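Bifunctional cytochrome P450/NADPH--P450 reductase (Deinococcus aerius, PDB 7F3H) probably catalyses NADPH-dependent hydroxylation at the haem iron of its P450 domain, taking electrons from a fused reductase. Local coordinates at residues Ala363-Pro368 / Tyr395-Asn400; Pro333-Thr338 / Val357-Pro362. One frame throughout, in Å; residues are numbered along the deposited sequence.

From the N terminus, interaction 2 comes first: 333-338 pairs with 357-362, closing a loop whose 18 intervening residues include the short strands 343-345 and 349-351. Interaction 1 opens directly afterwards, at 363, and closes on 395-400 after 26 residues that carry helix 384-387. The two loops therefore follow in series, neither nested nor crossed, and share helix 361-365, which supplies a segment to each. Their centres are 9 Å apart, and Y335 OH joins them through a probable hydrogen bond of 2.8 Å to K396 O. Together they connect the mixed sheet, the short helix after it and the haem-binding loop, and both touch the porphyrin.

Interaction 1. Residues Ala363-Pro368 / Tyr395-Asn400; sequences ALHRHP and YKPFGN. With HEM (protoporphyrin IX containing Fe), chain E.
In H365 the first torsion (chi1 -82°) sets CG anti to the carbonyl carbon, and in Y395 (chi1 -171°) it sets CG anti to the backbone N; the two rings come obliquely together, centroids 5.1 Å apart. Y395 CD1 lies 3.7 Å above one imidazole face, displaced toward its rim. The polar link is at the imidazole edge: K396 N donates to H365 NE2 over 3.0 Å, 157° at the hydrogen and close to the ring plane. P397 N sits near the same edge, while P397 CD rises over the centre of the Y395 ring. Y395 is also held at its far end, where OH bonds to D323 O. An alanine at H365 would probably leave K396 N without this acceptor and open a gap beside Y395 CD1.

The K396-G399 type I turn continues to the cofactor, with F398 CE1 3.6 Å from HEM C3C and G399 N 3.4 Å from HEM CMD. F398 also shares backbone hydrogen bonds with C405, the cysteine of the P450 haem-binding signature. On the helix side, H365 O accepts from R327 NH1, the arginine of the ExxR motif, and ND1 meets L326 O in a weak hydrogen bond. With NE2 accepting and ND1 facing a carbonyl oxygen, the geometry is consistent with a neutral imidazole carrying its proton on ND1.

Interaction 2. Residues Pro333-Thr338 / Val357-Pro362; sequences PNYAVT and VALLIP. With HEM (protoporphyrin IX containing Fe), chain E.
P333-T338 and V357-P362 run antiparallel, their strand axes 4.7 Å apart at closest and 149° between directions, with V337 and V357 a hydrogen-bonded pair (V357 N to V337 O 2.8 Å, V337 N to V357 O 2.9 Å) and A336 and A358 a non-hydrogen-bonded one. Two more bonds extend the pairing, L359 N to Y335 O and, beyond the strands, I361 N to P333 O at 3.2 Å. The two alanine methyls lie on one face; V337 and V357 lie on the other and pack against L65 of helix 59-65. Y335 and L359 contribute the largest areas: with Y335 CG between the backbone N and the carbonyl carbon (chi1 64°), its ring lies between the L359 and I361 methyls and the haem. L359 CD1 reaches Y335 CE1 at 3.5 Å, and I361 CD1 reaches Y335 CE2 at 3.8 Å. The same ring meets the haem, CE2 lying 3.7 Å from HEM CMD and CD1 3.6 Å from the propionate oxygen HEM O2D, while its OH bonds to K396 O. P362 CD packs on P333 CB where helix 361-365 begins, with L360 at its N-cap. Strand order and the helix that follows match the β1 sheet and K' helix of the cytochrome P450 fold, here bordering a haem propionate.

Interaction 1. Residues Ala363-Pro368 / Tyr395-Asn400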
loop_
_atom_site.group_PDB
_atom_site.type_symbol
_atom_site.label_atom_id
_atom_site.label_comp_id
_atom_site.label_asym_id
_atom_site.label_seq_id
_atom_site.Cartn_x
_atom_site.Cartn_y
_atom_site.Cartn_z
ATOM N N ALA A 363 -1.028 -1.603 16.040
ATOM C CA ALA A 363 -0.977 -1.280 17.457
ATOM C C ALA A 363 -0.630 0.191 17.663
ATOM O O ALA A 363 -1.162 0.834 18.575
ATOM C CB ALA A 363 0.013 -2.200 18.164
ATOM N N LEU A 364 0.271 0.735 16.834
ATOM C CA LEU A 364 0.633 2.156 16.905
ATOM C C LEU A 364 -0.545 3.060 16.535
ATOM O O LEU A 364 -0.808 4.082 17.194
ATOM C CB LEU A 364 1.830 2.419 15.992
ATOM C CG LEU A 364 2.211 3.881 15.744
ATOM C CD1 LEU A 364 2.794 4.558 16.976
ATOM C CD2 LEU A 364 3.166 3.946 14.620
ATOM N N HIS A 365 -1.236 2.722 15.448
ATOM C CA HIS A 365 -2.348 3.513 14.957
ATOM C C HIS A 365 -3.523 3.506 15.919
ATOM O O HIS A 365 -4.476 4.277 15.722
ATOM C CB HIS A 365 -2.750 2.984 13.594
ATOM C CG HIS A 365 -1.905 3.512 12.480
ATOM N ND1 HIS A 365 -2.199 3.285 11.154
ATOM C CD2 HIS A 365 -0.797 4.293 12.492
ATOM C CE1 HIS A 365 -1.306 3.900 10.394
ATOM N NE2 HIS A 365 -0.447 4.523 11.183
ATOM N N ARG A 366 -3.496 2.607 16.909
ATOM C CA ARG A 366 -4.533 2.465 17.917
ATOM C C ARG A 366 -4.003 2.616 19.344
ATOM O O ARG A 366 -4.623 2.113 20.283
ATOM C CB ARG A 366 -5.191 1.101 17.765
ATOM C CG ARG A 366 -5.988 0.951 16.525
ATOM C CD ARG A 366 -6.619 -0.393 16.595
ATOM N NE ARG A 366 -7.085 -0.819 15.295
ATOM C CZ ARG A 366 -8.340 -1.171 15.049
ATOM N NH1 ARG A 366 -9.219 -1.136 16.039
ATOM N NH2 ARG A 366 -8.710 -1.545 13.820
ATOM N N HIS A 367 -2.868 3.254 19.536
ATOM C CA HIS A 367 -2.299 3.327 20.882
ATOM C C HIS A 367 -3.101 4.294 21.744
ATOM O O HIS A 367 -3.255 5.458 21.366
ATOM C CB HIS A 367 -0.837 3.768 20.840
ATOM C CG HIS A 367 -0.084 3.403 22.080
ATOM N ND1 HIS A 367 -0.410 3.919 23.317
ATOM C CD2 HIS A 367 0.932 2.533 22.291
ATOM C CE1 HIS A 367 0.408 3.423 24.229
ATOM N NE2 HIS A 367 1.219 2.566 23.634
ATOM N N PRO A 368 -3.606 3.865 22.908
ATOM C CA PRO A 368 -4.460 4.774 23.713
ATOM C C PRO A 368 -3.768 6.055 24.144
ATOM O O PRO A 368 -4.448 7.073 24.308
ATOM C CB PRO A 368 -4.845 3.940 24.944
ATOM C CG PRO A 368 -4.051 2.650 24.865
ATOM C CD PRO A 368 -3.511 2.505 23.463
ATOM N N TYR A 395 1.221 8.009 13.392
ATOM C CA TYR A 395 0.466 7.812 12.150
ATOM C C TYR A 395 1.455 7.693 10.996
ATOM O O TYR A 395 1.947 8.702 10.477
ATOM C CB TYR A 395 -0.506 8.957 11.933
ATOM C CG TYR A 395 -1.473 8.764 10.801
ATOM C CD1 TYR A 395 -2.379 7.707 10.814
ATOM C CD2 TYR A 395 -1.512 9.657 9.729
ATOM C CE1 TYR A 395 -3.286 7.519 9.772
ATOM C CE2 TYR A 395 -2.412 9.480 8.698
ATOM C CZ TYR A 395 -3.295 8.405 8.731
ATOM O OH TYR A 395 -4.212 8.203 7.743
ATOM N N LYS A 396 1.720 6.465 10.568
ATOM C CA LYS A 396 2.782 6.199 9.596
ATOM C C LYS A 396 2.331 5.247 8.480
ATOM O O LYS A 396 3.060 4.322 8.119
ATOM C CB LYS A 396 3.978 5.612 10.340
ATOM C CG LYS A 396 4.662 6.542 11.346
ATOM C CD LYS A 396 5.070 7.838 10.690
ATOM C CE LYS A 396 6.346 8.350 11.276
ATOM N NZ LYS A 396 6.827 9.467 10.440
ATOM N N PRO A 397 1.163 5.482 7.858
ATOM C CA PRO A 397 0.703 4.535 6.824
ATOM C C PRO A 397 1.504 4.635 5.540
ATOM O O PRO A 397 1.473 3.703 4.726
ATOM C CB PRO A 397 -0.760 4.923 6.604
ATOM C CG PRO A 397 -0.814 6.348 6.928
ATOM C CD PRO A 397 0.275 6.656 7.953
ATOM N N PHE A 398 2.187 5.750 5.310
ATOM C CA PHE A 398 3.005 5.950 4.122
ATOM C C PHE A 398 4.491 5.960 4.488
ATOM O O PHE A 398 5.278 6.724 3.929
ATOM C CB PHE A 398 2.576 7.216 3.375
ATOM C CG PHE A 398 1.171 7.124 2.784
ATOM C CD1 PHE A 398 0.919 6.337 1.654
ATOM C CD2 PHE A 398 0.098 7.771 3.386
ATOM C CE1 PHE A 398 -0.360 6.240 1.114
ATOM C CE2 PHE A 398 -1.202 7.675 2.865
ATOM C CZ PHE A 398 -1.429 6.913 1.717
ATOM N N GLY A 399 4.884 5.134 5.477
ATOM C CA GLY A 399 6.289 4.995 5.813
ATOM C C GLY A 399 6.863 6.216 6.506
ATOM O O GLY A 399 6.153 7.052 7.076
ATOM N N ASN A 400 8.190 6.323 6.437
ATOM C CA ASN A 400 8.919 7.279 7.251
ATOM C C ASN A 400 10.118 7.865 6.506
ATOM O O ASN A 400 10.824 7.149 5.781
ATOM C CB ASN A 400 9.414 6.627 8.534
ATOM C CG ASN A 400 10.072 7.619 9.453
ATOM O OD1 ASN A 400 9.387 8.491 9.966
ATOM N ND2 ASN A 400 11.394 7.508 9.660
HETATM C CHA HEM E . 7.049 3.133 -0.180
HETATM C CHB HEM E . 5.170 3.692 -4.626
HETATM C CHC HEM E . 0.684 3.400 -2.744
HETATM C CHD HEM E . 2.574 2.551 1.641
HETATM C C1A HEM E . 6.927 3.316 -1.535
HETATM C C2A HEM E . 8.027 3.387 -2.474
HETATM C C3A HEM E . 7.529 3.578 -3.705
HETATM C C4A HEM E . 6.079 3.553 -3.595
HETATM C CMA HEM E . 8.347 3.727 -5.015
HETATM C CAA HEM E . 9.507 3.366 -2.061
HETATM C CBA HEM E . 9.952 4.823 -1.885
HETATM C CGA HEM E . 11.439 4.941 -1.551
HETATM O O1A HEM E . 12.091 5.804 -2.200
HETATM O O2A HEM E . 12.036 4.153 -0.755
HETATM C C1B HEM E . 3.795 3.705 -4.516
HETATM C C2B HEM E . 2.840 3.921 -5.596
HETATM C C3B HEM E . 1.610 3.888 -5.052
HETATM C C4B HEM E . 1.748 3.579 -3.641
HETATM C CMB HEM E . 3.235 4.223 -7.055
HETATM C CAB HEM E . 0.213 3.979 -5.705
HETATM C CBB HEM E . -0.014 4.010 -7.021
HETATM C C1C HEM E . 0.791 3.130 -1.389
HETATM C C2C HEM E . -0.306 3.010 -0.420
HETATM C C3C HEM E . 0.277 2.759 0.768
HETATM C C4C HEM E . 1.700 2.757 0.607
HETATM C CMC HEM E . -1.825 3.109 -0.750
HETATM C CAC HEM E . -0.303 2.545 2.158
HETATM C CBC HEM E . -1.605 2.605 2.395
HETATM C C1D HEM E . 3.948 2.628 1.533
HETATM C C2D HEM E . 4.906 2.392 2.610
HETATM C C3D HEM E . 6.120 2.562 2.089
HETATM C C4D HEM E . 6.002 2.889 0.682
HETATM C CMD HEM E . 4.593 2.030 4.086
HETATM C CAD HEM E . 7.413 2.406 2.869
HETATM C CBD HEM E . 7.725 0.939 2.742
HETATM C CGD HEM E . 8.904 0.563 3.574
HETATM O O1D HEM E . 9.452 -0.519 3.253
HETATM O O2D HEM E . 9.284 1.317 4.528
HETATM N NA HEM E . 5.759 3.390 -2.262
HETATM N NB HEM E . 3.101 3.514 -3.345
HETATM N NC HEM E . 1.996 2.952 -0.720
HETATM N ND HEM E . 4.654 2.930 0.379
HETATM FE FE HEM E . 3.895 3.306 -1.417
#

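Interaction 2. Residues Pro333-Thr338 / Val357-Pro362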
loop_
_atom_site.group_PDB
_atom_site.type_symbol
_atom_site.label_atom_id
_atom_site.label_comp_id
_atom_site.label_asym_id
_atom_site.label_seq_id
_atom_site.Cartn_x
_atom_site.Cartn_y
_atom_site.Cartn_z
ATOM N N PRO A 333 1.475 -3.119 6.961
ATOM C CA PRO A 333 1.344 -2.925 8.417
ATOM C C PRO A 333 2.544 -3.290 9.294
ATOM O O PRO A 333 2.415 -3.188 10.519
ATOM C CB PRO A 333 0.143 -3.827 8.736
ATOM C CG PRO A 333 0.303 -5.005 7.773
ATOM C CD PRO A 333 0.964 -4.428 6.514
ATOM N N ASN A 334 3.697 -3.708 8.767
ATOM C CA ASN A 334 4.750 -4.174 9.677
ATOM C C ASN A 334 6.135 -3.953 9.091
ATOM O O ASN A 334 7.039 -4.774 9.283
ATOM C CB ASN A 334 4.567 -5.651 10.046
ATOM C CG ASN A 334 4.982 -5.944 11.473
ATOM O OD1 ASN A 334 5.082 -5.030 12.317
ATOM N ND2 ASN A 334 5.235 -7.209 11.758
ATOM N N TYR A 335 6.320 -2.849 8.367
ATOM C CA TYR A 335 7.628 -2.511 7.829
ATOM C C TYR A 335 8.580 -2.124 8.948
ATOM O O TYR A 335 8.165 -1.651 10.015
ATOM C CB TYR A 335 7.499 -1.397 6.798
ATOM C CG TYR A 335 7.002 -0.045 7.299
ATOM C CD1 TYR A 335 7.883 0.898 7.782
ATOM C CD2 TYR A 335 5.645 0.289 7.252
ATOM C CE1 TYR A 335 7.440 2.147 8.208
ATOM C CE2 TYR A 335 5.186 1.552 7.669
ATOM C CZ TYR A 335 6.099 2.470 8.164
ATOM O OH TYR A 335 5.709 3.733 8.599
ATOM N N ALA A 336 9.877 -2.355 8.700
ATOM C CA ALA A 336 10.882 -2.368 9.756
ATOM C C ALA A 336 12.065 -1.476 9.433
ATOM O O ALA A 336 12.401 -1.240 8.259
ATOM C CB ALA A 336 11.412 -3.783 10.015
ATOM N N VAL A 337 12.705 -1.012 10.512
ATOM C CA VAL A 337 13.949 -0.253 10.454
ATOM C C VAL A 337 15.075 -1.081 11.049
ATOM O O VAL A 337 14.867 -1.977 11.870
ATOM C CB VAL A 337 13.843 1.114 11.182
ATOM C CG1 VAL A 337 12.925 2.028 10.419
ATOM C CG2 VAL A 337 13.361 0.942 12.628
ATOM N N THR A 338 16.299 -0.734 10.664
ATOM C CA THR A 338 17.495 -1.404 11.142
ATOM C C THR A 338 18.394 -0.430 11.902
ATOM O O THR A 338 18.598 0.719 11.480
ATOM C CB THR A 338 18.258 -2.016 9.982
ATOM O OG1 THR A 338 17.329 -2.713 9.140
ATOM C CG2 THR A 338 19.309 -2.977 10.523
ATOM N N VAL A 357 13.901 -3.686 13.883
ATOM C CA VAL A 357 12.730 -3.421 14.722
ATOM C C VAL A 357 11.553 -3.136 13.808
ATOM O O VAL A 357 11.623 -2.230 12.966
ATOM C CB VAL A 357 12.951 -2.253 15.688
ATOM C CG1 VAL A 357 11.696 -2.055 16.555
ATOM C CG2 VAL A 357 14.176 -2.509 16.528
ATOM N N ALA A 358 10.531 -3.985 13.880
ATOM C CA ALA A 358 9.317 -3.777 13.107
ATOM C C ALA A 358 8.421 -2.739 13.786
ATOM O O ALA A 358 8.196 -2.797 15.002
ATOM C CB ALA A 358 8.585 -5.111 12.913
ATOM N N LEU A 359 7.907 -1.789 13.004
ATOM C CA LEU A 359 6.848 -0.904 13.491
ATOM C C LEU A 359 5.504 -1.623 13.405
ATOM O O LEU A 359 4.993 -1.879 12.303
ATOM C CB LEU A 359 6.804 0.401 12.703
ATOM C CG LEU A 359 8.097 1.149 12.394
ATOM C CD1 LEU A 359 7.774 2.423 11.673
ATOM C CD2 LEU A 359 8.819 1.468 13.669
ATOM N N LEU A 360 4.887 -1.891 14.552
ATOM C CA LEU A 360 3.609 -2.613 14.572
ATOM C C LEU A 360 2.463 -1.618 14.342
ATOM O O LEU A 360 1.758 -1.193 15.260
ATOM C CB LEU A 360 3.479 -3.392 15.879
ATOM C CG LEU A 360 2.291 -4.331 16.015
ATOM C CD1 LEU A 360 2.259 -5.402 14.898
ATOM C CD2 LEU A 360 2.310 -4.960 17.409
ATOM N N ILE A 361 2.264 -1.301 13.048
ATOM C CA ILE A 361 1.387 -0.184 12.667
ATOM C C ILE A 361 -0.015 -0.292 13.254
ATOM O O ILE A 361 -0.522 0.714 13.773
ATOM C CB ILE A 361 1.364 -0.046 11.135
ATOM C CG1 ILE A 361 2.750 0.232 10.535
ATOM C CG2 ILE A 361 0.388 1.051 10.694
ATOM C CD1 ILE A 361 3.395 1.604 10.970
ATOM N N PRO A 362 -0.709 -1.429 13.199
ATOM C CA PRO A 362 -2.038 -1.470 13.819
ATOM C C PRO A 362 -2.021 -1.114 15.292
ATOM O O PRO A 362 -2.914 -0.396 15.763
ATOM C CB PRO A 362 -2.495 -2.915 13.596
ATOM C CG PRO A 362 -1.667 -3.405 12.514
ATOM C CD PRO A 362 -0.373 -2.707 12.557
HETATM C CHA HEM E . 7.049 3.133 -0.180
HETATM C CHB HEM E . 5.170 3.692 -4.626
HETATM C CHC HEM E . 0.684 3.400 -2.744
HETATM C CHD HEM E . 2.574 2.551 1.641
HETATM C C1A HEM E . 6.927 3.316 -1.535
HETATM C C2A HEM E . 8.027 3.387 -2.474
HETATM C C3A HEM E . 7.529 3.578 -3.705
HETATM C C4A HEM E . 6.079 3.553 -3.595
HETATM C CMA HEM E . 8.347 3.727 -5.015
HETATM C CAA HEM E . 9.507 3.366 -2.061
HETATM C CBA HEM E . 9.952 4.823 -1.885
HETATM C CGA HEM E . 11.439 4.941 -1.551
HETATM O O1A HEM E . 12.091 5.804 -2.200
HETATM O O2A HEM E . 12.036 4.153 -0.755
HETATM C C1B HEM E . 3.795 3.705 -4.516
HETATM C C2B HEM E . 2.840 3.921 -5.596
HETATM C C3B HEM E . 1.610 3.888 -5.052
HETATM C C4B HEM E . 1.748 3.579 -3.641
HETATM C CMB HEM E . 3.235 4.223 -7.055
HETATM C CAB HEM E . 0.213 3.979 -5.705
HETATM C CBB HEM E . -0.014 4.010 -7.021
HETATM C C1C HEM E . 0.791 3.130 -1.389
HETATM C C2C HEM E . -0.306 3.010 -0.420
HETATM C C3C HEM E . 0.277 2.759 0.768
HETATM C C4C HEM E . 1.700 2.757 0.607
HETATM C CMC HEM E . -1.825 3.109 -0.750
HETATM C CAC HEM E . -0.303 2.545 2.158
HETATM C CBC HEM E . -1.605 2.605 2.395
HETATM C C1D HEM E . 3.948 2.628 1.533
HETATM C C2D HEM E . 4.906 2.392 2.610
HETATM C C3D HEM E . 6.120 2.562 2.089
HETATM C C4D HEM E . 6.002 2.889 0.682
HETATM C CMD HEM E . 4.593 2.030 4.086
HETATM C CAD HEM E . 7.413 2.406 2.869
HETATM C CBD HEM E . 7.725 0.939 2.742
HETATM C CGD HEM E . 8.904 0.563 3.574
HETATM O O1D HEM E . 9.452 -0.519 3.253
HETATM O O2D HEM E . 9.284 1.317 4.528
HETATM N NA HEM E . 5.759 3.390 -2.262
HETATM N NB HEM E . 3.101 3.514 -3.345
HETATM N NC HEM E . 1.996 2.952 -0.720
HETATM N ND HEM E . 4.654 2.930 0.379
HETATM FE FE HEM E . 3.895 3.306 -1.417
#